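Local coordinates for Lin2111 protein (Listeria innocua, PDB 3EDP) that is of unknown function but probably binds DNA as a transcriptional regulator of the GntR family, at residues P9-I14 / V54-E59. Numbering follows the deposited sequence.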
# COMPACT_ATOMS: atom_id res chain seq x y z
N PRO A 9 9.63 -39.35 33.82
CA PRO A 9 9.99 -38.29 34.77
C PRO A 9 8.89 -37.22 34.89
O PRO A 9 8.11 -37.01 33.97
CB PRO A 9 11.28 -37.69 34.17
CG PRO A 9 11.20 -38.07 32.71
CD PRO A 9 10.62 -39.45 32.73
N LEU A 10 8.84 -36.55 36.04
CA LEU A 10 7.76 -35.62 36.36
C LEU A 10 7.63 -34.44 35.38
O LEU A 10 6.51 -34.05 35.02
CB LEU A 10 7.91 -35.11 37.80
CG LEU A 10 6.79 -34.15 38.21
CD1 LEU A 10 5.44 -34.88 38.20
CD2 LEU A 10 7.07 -33.52 39.57
N PHE A 11 8.74 -33.87 34.95
CA PHE A 11 8.63 -32.76 34.00
C PHE A 11 7.93 -33.19 32.71
O PHE A 11 7.16 -32.43 32.12
CB PHE A 11 9.99 -32.09 33.73
CG PHE A 11 10.91 -32.91 32.86
CD1 PHE A 11 10.94 -32.71 31.48
CD2 PHE A 11 11.77 -33.85 33.42
CE1 PHE A 11 11.81 -33.44 30.67
CE2 PHE A 11 12.63 -34.59 32.61
CZ PHE A 11 12.65 -34.39 31.24
N GLU A 12 8.15 -34.44 32.30
CA GLU A 12 7.49 -34.95 31.09
C GLU A 12 6.00 -35.17 31.33
O GLU A 12 5.18 -34.93 30.45
CB GLU A 12 8.14 -36.24 30.60
CG GLU A 12 9.46 -36.05 29.88
CD GLU A 12 10.07 -37.37 29.44
OE1 GLU A 12 9.36 -38.40 29.47
OE2 GLU A 12 11.26 -37.37 29.06
N VAL A 13 5.66 -35.65 32.53
CA VAL A 13 4.25 -35.83 32.88
C VAL A 13 3.55 -34.48 32.82
O VAL A 13 2.47 -34.35 32.24
CB VAL A 13 4.08 -36.47 34.27
CG1 VAL A 13 2.60 -36.52 34.66
CG2 VAL A 13 4.68 -37.86 34.29
N ILE A 14 4.18 -33.47 33.41
CA ILE A 14 3.61 -32.12 33.43
C ILE A 14 3.55 -31.49 32.03
O ILE A 14 2.55 -30.86 31.68
CB ILE A 14 4.33 -31.22 34.46
CG1 ILE A 14 4.00 -31.70 35.88
CG2 ILE A 14 3.89 -29.77 34.31
CD1 ILE A 14 4.67 -30.89 36.94
N VAL A 54 8.40 -26.74 30.37
CA VAL A 54 8.28 -25.69 29.37
C VAL A 54 9.37 -25.82 28.29
O VAL A 54 9.07 -25.72 27.11
CB VAL A 54 8.28 -24.27 30.01
CG1 VAL A 54 8.27 -23.17 28.93
CG2 VAL A 54 7.08 -24.10 30.94
N ASP A 55 10.62 -26.07 28.71
CA ASP A 55 11.71 -26.29 27.74
C ASP A 55 11.29 -27.35 26.72
O ASP A 55 11.55 -27.22 25.53
CB ASP A 55 12.98 -26.79 28.43
CG ASP A 55 13.74 -25.71 29.15
OD1 ASP A 55 13.36 -24.52 29.07
OD2 ASP A 55 14.73 -26.06 29.82
N LEU A 56 10.66 -28.40 27.22
CA LEU A 56 10.18 -29.49 26.37
C LEU A 56 9.11 -28.98 25.40
O LEU A 56 9.11 -29.34 24.22
CB LEU A 56 9.60 -30.60 27.25
CG LEU A 56 9.51 -32.03 26.71
CD1 LEU A 56 8.93 -32.94 27.78
CD2 LEU A 56 8.65 -32.08 25.47
N LEU A 57 8.19 -28.15 25.89
CA LEU A 57 7.14 -27.60 25.05
C LEU A 57 7.71 -26.64 24.00
O LEU A 57 7.28 -26.64 22.85
CB LEU A 57 6.07 -26.91 25.89
CG LEU A 57 5.40 -27.88 26.87
CD1 LEU A 57 4.52 -27.12 27.85
CD2 LEU A 57 4.60 -28.92 26.11
N VAL A 58 8.69 -25.84 24.41
CA VAL A 58 9.35 -24.92 23.50
C VAL A 58 10.07 -25.69 22.38
O VAL A 58 9.96 -25.34 21.21
CB VAL A 58 10.35 -24.01 24.23
CG1 VAL A 58 11.29 -23.30 23.22
CG2 VAL A 58 9.61 -23.00 25.10
N GLU A 59 10.78 -26.74 22.77
CA GLU A 59 11.51 -27.58 21.83
C GLU A 59 10.56 -28.22 20.82
O GLU A 59 10.90 -28.36 19.64
CB GLU A 59 12.29 -28.67 22.59
CG GLU A 59 12.94 -29.71 21.70
CD GLU A 59 13.60 -30.82 22.49
OE1 GLU A 59 13.63 -30.73 23.74
OE2 GLU A 59 14.08 -31.79 21.87
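L56 swings CG to the far side from its backbone N (chi1 -157°) and carries on extended to CD1, reaching straight out from helix 47-59 toward the first turn of helix 10-23. F11 has the rarer setting in which CG stands between the backbone N and the carbonyl carbon (chi1 74°), and its ring lies beside the side chain of E12. One methyl, CD1 of L56, meets both residues: it touches CG of E12 at 3.8 Å and CE1 of F11 at 4.1 Å, each side chain crossing the leucine at roughly a right angle. The methyl comes to the F11 ring obliquely, while CG of E12 sits 3.6 Å above one ring face, displaced toward the rim. E12 thus lends its aliphatic part to the apolar contact. Its carboxylate turns to K8, with which OE1 forms a salt bridge just ahead of the helix.

No hydrogen bond joins the two segments; the closest CA atoms, those of E12 and L56, are 7.7 Å apart, and side chains alone make the contact. This is a small surface contact between the first and third helices of the winged helix-turn-helix expected of a GntR-family regulator. Next to it, L56 and L57 both pack on A15 of helix 10-23, and buried I14 packs against T49 and A53 of helix 47-59, while V54, L57 and V58 touch V63 on strand 63-66, which pairs with strand 70-73 in the wing.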